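Long-range contacts in bifunctional pinoresinol-lariciresinol reductase 1 (Thuja plicata, PDB 1QYD), which reduces pinoresinol to lariciresinol and (-)-lariciresinol onward to (+)-secoisolariciresinol, using NADPH as hydride donor in lignan biosynthesis: residues 6-11 against 75-80; 69-74 against 103-108. All blocks are in the same frame, centred on the assembly; numbering follows the deposited sequence.

Contact 1: 6-11 against 75-80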
loop_
_atom_site.group_PDB
_atom_site.type_symbol
_atom_site.label_atom_id
_atom_site.label_comp_id
_atom_site.label_asym_id
_atom_site.label_seq_id
_atom_site.Cartn_x
_atom_site.Cartn_y
_atom_site.Cartn_z
ATOM N N ARG A 6 19.744 -25.802 7.528
ATOM C CA ARG A 6 19.590 -25.426 6.150
ATOM C C ARG A 6 18.759 -24.187 6.017
ATOM O O ARG A 6 17.575 -24.151 6.355
ATOM C CB ARG A 6 18.987 -26.603 5.417
ATOM C CG ARG A 6 20.012 -27.718 5.264
ATOM C CD ARG A 6 19.470 -28.896 4.497
ATOM N NE ARG A 6 20.542 -29.815 4.168
ATOM C CZ ARG A 6 20.329 -30.941 3.479
ATOM N NH1 ARG A 6 19.094 -31.277 3.065
ATOM N NH2 ARG A 6 21.375 -31.722 3.165
ATOM N N VAL A 7 19.430 -23.133 5.535
ATOM C CA VAL A 7 18.714 -21.876 5.510
ATOM C C VAL A 7 18.406 -21.432 4.117
ATOM O O VAL A 7 19.128 -21.653 3.154
ATOM C CB VAL A 7 19.495 -20.744 6.309
ATOM C CG1 VAL A 7 20.106 -21.362 7.583
ATOM C CG2 VAL A 7 20.579 -20.099 5.476
ATOM N N LEU A 8 17.226 -20.860 4.045
ATOM C CA LEU A 8 16.729 -20.333 2.802
ATOM C C LEU A 8 16.575 -18.847 3.055
ATOM O O LEU A 8 15.852 -18.471 3.979
ATOM C CB LEU A 8 15.385 -20.970 2.475
ATOM C CG LEU A 8 14.639 -20.545 1.208
ATOM C CD1 LEU A 8 15.517 -20.661 -0.032
ATOM C CD2 LEU A 8 13.481 -21.494 0.983
ATOM N N ILE A 9 17.293 -18.018 2.282
ATOM C CA ILE A 9 17.089 -16.596 2.400
ATOM C C ILE A 9 16.436 -16.111 1.136
ATOM O O ILE A 9 16.847 -16.331 0.000
ATOM C CB ILE A 9 18.411 -15.844 2.629
ATOM C CG1 ILE A 9 19.126 -16.450 3.811
ATOM C CG2 ILE A 9 18.141 -14.382 3.041
ATOM C CD1 ILE A 9 20.609 -16.541 3.608
ATOM N N VAL A 10 15.322 -15.484 1.425
ATOM C CA VAL A 10 14.492 -14.886 0.423
ATOM C C VAL A 10 14.610 -13.405 0.765
ATOM O O VAL A 10 14.653 -13.056 1.932
ATOM C CB VAL A 10 13.113 -15.600 0.599
ATOM C CG1 VAL A 10 12.742 -15.951 2.034
ATOM C CG2 VAL A 10 12.087 -14.672 0.022
ATOM N N GLY A 11 14.776 -12.484 -0.187
ATOM C CA GLY A 11 15.057 -11.081 0.098
ATOM C C GLY A 11 16.565 -10.724 0.082
ATOM O O GLY A 11 16.962 -9.565 -0.067
ATOM N N LYS A 75 10.837 -27.592 1.617
ATOM C CA LYS A 75 10.994 -28.934 2.142
ATOM C C LYS A 75 12.455 -29.302 2.194
ATOM O O LYS A 75 12.863 -30.186 2.962
ATOM C CB LYS A 75 10.254 -29.947 1.289
ATOM C CG LYS A 75 8.728 -29.966 1.445
ATOM C CD LYS A 75 8.207 -30.285 2.839
ATOM C CE LYS A 75 8.347 -31.748 3.258
ATOM N NZ LYS A 75 7.985 -31.974 4.654
ATOM N N GLN A 76 13.296 -28.571 1.460
ATOM C CA GLN A 76 14.724 -28.887 1.442
ATOM C C GLN A 76 15.480 -28.259 2.603
ATOM O O GLN A 76 16.616 -28.631 2.896
ATOM C CB GLN A 76 15.382 -28.413 0.145
ATOM C CG GLN A 76 14.683 -28.761 -1.170
ATOM C CD GLN A 76 14.194 -30.198 -1.339
ATOM O OE1 GLN A 76 14.904 -31.197 -1.146
ATOM N NE2 GLN A 76 12.915 -30.233 -1.732
ATOM N N VAL A 77 14.828 -27.313 3.275
ATOM C CA VAL A 77 15.471 -26.610 4.363
ATOM C C VAL A 77 14.761 -26.608 5.735
ATOM O O VAL A 77 13.561 -26.835 5.879
ATOM C CB VAL A 77 15.730 -25.171 3.861
ATOM C CG1 VAL A 77 16.634 -25.158 2.634
ATOM C CG2 VAL A 77 14.408 -24.528 3.524
ATOM N N ASP A 78 15.534 -26.304 6.775
ATOM C CA ASP A 78 15.126 -26.225 8.170
ATOM C C ASP A 78 14.633 -24.843 8.575
ATOM O O ASP A 78 13.502 -24.670 9.039
ATOM C CB ASP A 78 16.289 -26.581 9.068
ATOM C CG ASP A 78 17.125 -27.765 8.608
ATOM O OD1 ASP A 78 16.715 -28.516 7.722
ATOM O OD2 ASP A 78 18.215 -27.934 9.144
ATOM N N VAL A 79 15.513 -23.843 8.425
ATOM C CA VAL A 79 15.143 -22.480 8.724
ATOM C C VAL A 79 14.846 -21.737 7.427
ATOM O O VAL A 79 15.318 -22.143 6.372
ATOM C CB VAL A 79 16.307 -21.855 9.504
ATOM C CG1 VAL A 79 15.817 -20.539 10.094
ATOM C CG2 VAL A 79 16.808 -22.794 10.631
ATOM N N VAL A 80 13.952 -20.745 7.442
ATOM C CA VAL A 80 13.703 -19.797 6.344
ATOM C C VAL A 80 13.768 -18.376 6.950
ATOM O O VAL A 80 13.122 -18.020 7.947
ATOM C CB VAL A 80 12.312 -20.001 5.664
ATOM C CG1 VAL A 80 11.283 -20.353 6.710
ATOM C CG2 VAL A 80 11.842 -18.721 4.952
#

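Contact 2: 69-74 against 103-108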
loop_
_atom_site.group_PDB
_atom_site.type_symbol
_atom_site.label_atom_id
_atom_site.label_comp_id
_atom_site.label_asym_id
_atom_site.label_seq_id
_atom_site.Cartn_x
_atom_site.Cartn_y
_atom_site.Cartn_z
ATOM N N ARG A 69 6.193 -24.512 -6.029
ATOM C CA ARG A 69 7.643 -24.600 -6.041
ATOM C C ARG A 69 8.234 -24.097 -4.739
ATOM O O ARG A 69 9.280 -24.573 -4.269
ATOM C CB ARG A 69 8.209 -23.804 -7.186
ATOM C CG ARG A 69 9.716 -23.939 -7.377
ATOM C CD ARG A 69 10.037 -23.762 -8.853
ATOM N NE ARG A 69 9.361 -22.594 -9.404
ATOM C CZ ARG A 69 9.505 -22.122 -10.646
ATOM N NH1 ARG A 69 10.333 -22.711 -11.517
ATOM N NH2 ARG A 69 8.760 -21.061 -10.999
ATOM N N LEU A 70 7.499 -23.156 -4.137
ATOM C CA LEU A 70 7.875 -22.586 -2.874
ATOM C C LEU A 70 7.876 -23.707 -1.855
ATOM O O LEU A 70 8.920 -23.941 -1.254
ATOM C CB LEU A 70 6.869 -21.533 -2.598
ATOM C CG LEU A 70 7.235 -20.366 -1.740
ATOM C CD1 LEU A 70 8.519 -19.726 -2.213
ATOM C CD2 LEU A 70 6.063 -19.396 -1.790
ATOM N N VAL A 71 6.793 -24.500 -1.745
ATOM C CA VAL A 71 6.737 -25.646 -0.826
ATOM C C VAL A 71 7.767 -26.719 -1.127
ATOM O O VAL A 71 8.298 -27.348 -0.204
ATOM C CB VAL A 71 5.353 -26.301 -0.851
ATOM C CG1 VAL A 71 5.274 -27.318 0.257
ATOM C CG2 VAL A 71 4.248 -25.295 -0.550
ATOM N N ASP A 72 8.088 -26.893 -2.423
ATOM C CA ASP A 72 9.072 -27.890 -2.816
ATOM C C ASP A 72 10.384 -27.538 -2.169
ATOM O O ASP A 72 10.988 -28.347 -1.462
ATOM C CB ASP A 72 9.365 -27.941 -4.325
ATOM C CG ASP A 72 8.350 -28.506 -5.289
ATOM O OD1 ASP A 72 8.488 -28.265 -6.485
ATOM O OD2 ASP A 72 7.432 -29.192 -4.865
ATOM N N ALA A 73 10.697 -26.252 -2.444
ATOM C CA ALA A 73 11.903 -25.543 -2.047
ATOM C C ALA A 73 12.165 -25.577 -0.538
ATOM O O ALA A 73 13.263 -25.926 -0.109
ATOM C CB ALA A 73 11.773 -24.079 -2.563
ATOM N N LEU A 74 11.093 -25.285 0.221
ATOM C CA LEU A 74 11.076 -25.190 1.671
ATOM C C LEU A 74 11.234 -26.530 2.328
ATOM O O LEU A 74 11.689 -26.616 3.467
ATOM C CB LEU A 74 9.767 -24.572 2.175
ATOM C CG LEU A 74 9.273 -23.244 1.588
ATOM C CD1 LEU A 74 7.791 -23.105 1.836
ATOM C CD2 LEU A 74 9.969 -22.094 2.201
ATOM N N ILE A 103 4.668 -22.113 4.203
ATOM C CA ILE A 103 5.320 -22.699 5.365
ATOM C C ILE A 103 4.314 -23.529 6.159
ATOM O O ILE A 103 4.689 -24.578 6.695
ATOM C CB ILE A 103 5.937 -21.521 6.230
ATOM C CG1 ILE A 103 7.208 -21.073 5.540
ATOM C CG2 ILE A 103 6.338 -21.930 7.641
ATOM C CD1 ILE A 103 7.774 -19.773 6.080
ATOM N N LYS A 104 3.057 -23.058 6.290
ATOM C CA LYS A 104 1.987 -23.756 6.981
ATOM C C LYS A 104 1.735 -25.117 6.348
ATOM O O LYS A 104 1.723 -26.158 6.999
ATOM C CB LYS A 104 0.770 -22.853 6.916
ATOM C CG LYS A 104 -0.571 -23.376 7.392
ATOM C CD LYS A 104 -0.581 -23.899 8.835
ATOM C CE LYS A 104 -2.013 -24.165 9.327
ATOM N NZ LYS A 104 -2.062 -24.457 10.751
ATOM N N GLU A 105 1.631 -25.093 5.032
ATOM C CA GLU A 105 1.411 -26.264 4.208
ATOM C C GLU A 105 2.496 -27.299 4.362
ATOM O O GLU A 105 2.166 -28.458 4.620
ATOM C CB GLU A 105 1.344 -25.877 2.751
ATOM C CG GLU A 105 0.665 -26.922 1.893
ATOM C CD GLU A 105 -0.224 -26.297 0.832
ATOM O OE1 GLU A 105 -1.093 -25.501 1.196
ATOM O OE2 GLU A 105 -0.043 -26.611 -0.350
ATOM N N ALA A 106 3.773 -26.927 4.193
ATOM C CA ALA A 106 4.845 -27.872 4.469
ATOM C C ALA A 106 4.907 -28.057 6.000
ATOM O O ALA A 106 4.088 -27.474 6.731
ATOM C CB ALA A 106 6.156 -27.294 3.899
ATOM N N GLY A 107 5.790 -28.858 6.585
ATOM C CA GLY A 107 5.769 -28.943 8.035
ATOM C C GLY A 107 7.148 -28.981 8.619
ATOM O O GLY A 107 7.323 -28.784 9.819
ATOM N N ASN A 108 8.145 -29.194 7.771
ATOM C CA ASN A 108 9.500 -29.357 8.247
ATOM C C ASN A 108 10.302 -28.117 8.659
ATOM O O ASN A 108 11.462 -28.292 9.040
ATOM C CB ASN A 108 10.231 -30.143 7.170
ATOM C CG ASN A 108 10.593 -29.314 5.953
ATOM O OD1 ASN A 108 11.780 -29.193 5.630
ATOM N ND2 ASN A 108 9.587 -28.729 5.294
#

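Contact 1: 6-11 against 75-80
Arg6 to Val10 run alongside Gln76 to Val80 where strands 7-10 and 79-82, neighbours in the parallel sheet of a Rossmann-type NADP-binding fold, come together; the first strand leads to Gly11, an inferred cofactor-binding residue. The extended Arg6 side chain passes the backbone of Gln76, whose O lies 3.3 Å from Arg6 CD and near the plane of the guanidinium, at its edge; the Gln76 amide turns elsewhere, its NE2 held by Asp72 O. Val77 points toward residues 6-11. With CG1 anti to the carbonyl carbon (chi1 -60°), its CG2 sits between backbone N and carbonyl carbon and lies 3.8 Å from Leu8 CB, the two side chains crossing at about a right angle, while CB is 3.3 Å from Arg6 O. Asp78 bonds Arg6, the residue just before the strand, twice: its N donates to Arg6 O (3.0 Å) in the carbonyl plane, on a lone pair, and its OD2 accepts a weak bond from Arg6 N (3.1 Å). An alanine here would probably leave Arg6 N without its carboxylate acceptor, the residue then being held through its carbonyl O. Val79 N is a second donor to Arg6 O (2.9 Å), tilted 29° from the carbonyl plane, and Val79 O receives Leu8 N at 3.3 Å. At Val80 the side chain takes over, CG2 meeting Val10 CG1 at 4.1 Å.

Contact 2: 69-74 against 103-108
Val71 and Leu74, on the last turns of helix 67-74, pack against Ile103, Glu105 and Ala106, where helix 96-105 ends; this is a largely apolar helix-to-helix contact between two helices on one face of the parallel sheet, partly buried and at a distance from the annotated sites. The backbones come nearest at Val71 and Ala106, with 6.0 Å between their CA atoms. Val71 CG1, anti to its backbone N (chi1 -171°), reaches across to Ala106 CB at 3.7 Å, methyl to methyl. The other branch, CG2, lies 4.4 Å from Glu105 CB, so the valine meets the aliphatic base of the glutamate as well. Ala106 is the residue at which the chain leaves helical backbone angles, and its methyl also touches Lys75. One turn further on, Leu74 works deeper in. Its CG is anti to the carbonyl carbon (chi1 -51°), and the CD1 branch comes to 4.0 Å from Ile103 N and 4.3 Å from Ile103 CG1, meeting the backbone of the helix along with the isoleucine. The same leucine touches Ala102, next to Ile103, and Leu99, one turn earlier, and Leu70 also touches Ala102; Ile103 packs on Ile150 beyond. Near the end of helix 67-74, the side chain of Asn108 approaches the Leu74 carbonyl, with CG 3.8 Å from Leu74 O. Each helix joins two sheet strands: helix 67-74 links strand 58-60 to strand 79-82, and helix 96-105 links strand 79-82 to strand 111-113, so their packing is that of successive beta-alpha-beta crossovers in a Rossmann fold.

How the contacts relate
The centres of the two contacts lie about 10 Å apart in the same Rossmann-type unit, and their segments alternate along the chain: 6-11, 69-74, 75-80, 103-108. Contact 1 brings together two neighbouring strands of the sheet and the turn leading into one of them; contact 2 joins the two helices lying over one of its faces. Strand 79-82, which contact 1 enters, follows helix 67-74 in the chain and precedes helix 96-105. Two side-chain meetings join the layers: Leu8 CD2 lies 3.8 Å from Leu74 CD2, and Val80 CG1 lies 3.6 Å from Ile103 CD1. Together they form one continuous core from strand to helix, on the sheet whose middle strand, 7-10, runs into the probable NADP-binding glycine loop.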